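PDB 6NCS: N-acetylneuraminic acid (Sialic acid) synthetase from Leptospira borgpetersenii serovar Hardjo-bovis, which condenses phosphoenolpyruvate with N-acetylmannosamine to make N-acetylneuraminic acid (sialic acid), as a manganese-binding member of the NeuB family. Local coordinates for the interface of chains A and B. Residues are numbered along the deposited sequence; one frame, centred on the assembly and turned at random. Chains: chain A/B, N-acetylneuraminic acid (Sialic acid) synthetase.

The interface of chains A and B. Residues chain A 129, 152-153, 180-182; chain B 277, 280-281, 283-284.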
loop_
_atom_site.group_PDB
_atom_site.type_symbol
_atom_site.label_atom_id
_atom_site.label_comp_id
_atom_site.label_asym_id
_atom_site.label_seq_id
_atom_site.Cartn_x
_atom_site.Cartn_y
_atom_site.Cartn_z
ATOM N N CYS A 129 5.198 8.937 23.107
ATOM C CA CYS A 129 4.893 8.997 24.530
ATOM C C CYS A 129 4.465 10.383 24.988
ATOM O O CYS A 129 3.978 10.515 26.118
ATOM C CB CYS A 129 6.111 8.552 25.339
ATOM S SG CYS A 129 7.517 9.700 25.204
ATOM N N GLY A 152 1.945 6.719 18.313
ATOM C CA GLY A 152 2.001 5.491 19.083
ATOM C C GLY A 152 1.305 5.697 20.415
ATOM O O GLY A 152 1.348 6.808 20.950
ATOM N N THR A 153 0.625 4.667 20.929
ATOM C CA THR A 153 -0.159 4.609 22.168
ATOM C C THR A 153 -1.537 5.277 22.070
ATOM O O THR A 153 -2.345 5.101 22.988
ATOM C CB THR A 153 0.556 5.228 23.389
ATOM O OG1 THR A 153 0.503 6.660 23.300
ATOM C CG2 THR A 153 2.005 4.780 23.472
ATOM N N SER A 180 3.898 1.774 19.353
ATOM C CA SER A 180 4.868 1.776 20.450
ATOM C C SER A 180 5.025 0.379 21.046
ATOM O O SER A 180 4.754 0.127 22.222
ATOM C CB SER A 180 4.460 2.781 21.519
ATOM O OG SER A 180 4.447 4.095 20.989
ATOM N N SER A 181 5.495 -0.534 20.196
ATOM C CA SER A 181 5.817 -1.904 20.567
ATOM C C SER A 181 7.278 -2.170 20.217
ATOM O O SER A 181 7.748 -1.775 19.148
ATOM C CB SER A 181 4.889 -2.889 19.839
ATOM O OG SER A 181 5.151 -4.224 20.218
ATOM N N TYR A 182 8.002 -2.842 21.106
ATOM C CA TYR A 182 9.453 -2.974 20.965
ATOM C C TYR A 182 9.902 -4.413 21.179
ATOM O O TYR A 182 9.850 -4.912 22.322
ATOM C CB TYR A 182 10.159 -2.025 21.932
ATOM C CG TYR A 182 9.862 -0.569 21.631
ATOM C CD1 TYR A 182 8.738 0.059 22.160
ATOM C CD2 TYR A 182 10.693 0.171 20.799
ATOM C CE1 TYR A 182 8.454 1.385 21.873
ATOM C CE2 TYR A 182 10.418 1.501 20.510
ATOM C CZ TYR A 182 9.296 2.098 21.046
ATOM O OH TYR A 182 9.020 3.417 20.760
ATOM N N GLU B 277 1.183 -2.378 22.842
ATOM C CA GLU B 277 1.606 -1.040 23.250
ATOM C C GLU B 277 1.344 -0.763 24.731
ATOM O O GLU B 277 1.573 0.361 25.190
ATOM C CB GLU B 277 0.909 0.018 22.384
ATOM C CG GLU B 277 1.294 -0.049 20.899
ATOM C CD GLU B 277 0.659 1.055 20.042
ATOM O OE1 GLU B 277 1.238 2.166 19.939
ATOM O OE2 GLU B 277 -0.416 0.802 19.451
ATOM N N GLU B 280 4.033 0.910 26.990
ATOM C CA GLU B 280 4.310 2.308 26.687
ATOM C C GLU B 280 3.146 3.207 27.084
ATOM O O GLU B 280 3.362 4.361 27.479
ATOM C CB GLU B 280 4.636 2.464 25.204
ATOM C CG GLU B 280 5.205 3.832 24.840
ATOM C CD GLU B 280 6.662 3.997 25.243
ATOM O OE1 GLU B 280 7.213 5.099 25.024
ATOM O OE2 GLU B 280 7.256 3.031 25.767
ATOM N N ILE B 281 1.914 2.697 26.990
ATOM C CA ILE B 281 0.751 3.440 27.471
ATOM C C ILE B 281 0.863 3.706 28.967
ATOM O O ILE B 281 0.586 4.816 29.436
ATOM C CB ILE B 281 -0.546 2.682 27.132
ATOM C CG1 ILE B 281 -0.803 2.721 25.619
ATOM C CG2 ILE B 281 -1.718 3.276 27.902
ATOM C CD1 ILE B 281 -1.878 1.760 25.154
ATOM N N TYR B 283 3.601 3.774 30.849
ATOM C CA TYR B 283 4.649 4.772 31.020
ATOM C C TYR B 283 4.118 6.167 30.710
ATOM O O TYR B 283 4.290 7.102 31.503
ATOM C CB TYR B 283 5.837 4.427 30.122
ATOM C CG TYR B 283 6.794 5.569 29.890
ATOM C CD1 TYR B 283 7.547 6.093 30.932
ATOM C CD2 TYR B 283 6.952 6.119 28.626
ATOM C CE1 TYR B 283 8.421 7.145 30.720
ATOM C CE2 TYR B 283 7.827 7.155 28.403
ATOM C CZ TYR B 283 8.560 7.666 29.452
ATOM O OH TYR B 283 9.426 8.704 29.223
ATOM N N ARG B 284 3.455 6.315 29.559
ATOM C CA ARG B 284 2.913 7.611 29.156
ATOM C C ARG B 284 1.959 8.163 30.211
ATOM O O ARG B 284 2.040 9.339 30.589
ATOM C CB ARG B 284 2.208 7.468 27.803
ATOM C CG ARG B 284 1.565 8.735 27.272
ATOM C CD ARG B 284 0.498 8.400 26.232
ATOM N NE ARG B 284 -0.727 7.904 26.858
ATOM C CZ ARG B 284 -1.833 7.593 26.187
ATOM N NH1 ARG B 284 -1.860 7.713 24.864
ATOM N NH2 ARG B 284 -2.911 7.164 26.837
HETATM O O HOH W 1 4.724 -1.125 24.546
#
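B:Glu277 reaches across to two backbone amides of chain A: its carboxylate oxygen OE1 lies 2.8 Å from the N of A:Ser180 and the same distance from the N of A:Thr153. Both bonds are fairly straight, 165° and 156° at hydrogen, but each donor stands above the carboxylate plane, and the two come from opposite faces. OE1 is thus gripped between two loops, one following strand 146-150 and the other strand 173-178. The side chain runs straight through chi2 to carry the carboxylate to this point.

In the deposited two-fold dimer, this patch and its twin set the C-terminal helix 278-287 of one copy on loops of the other; the dimer may be the functional form, which the structure alone does not show. The helix lays B:Glu280 over the same loops. Its CG, anti to the backbone N (chi1 -169°), packs 3.6 Å from CB of A:Ser180 and equally close to CG2 of A:Thr153, so the methylene part makes the apolar contact. The CB of A:Thr153 also rests on CG1 of B:Ile281, at 3.6 Å. One turn on from B:Glu280, the ring atom CE2 of B:Tyr283 lies 3.8 Å from CB of A:Cys129. NH1 of B:Arg284 adds a weak, bent bond to OG1 of A:Thr153 at 3.0 Å.

A water bridges the chains, from the O of A:Ser180 to the N of B:Glu280, the latter at a long 3.3 Å. In the second shell, the A:Thr153 hydroxyl OG1 meets a lone pair of the A:Gly152 O within the plane of the peptide C=O.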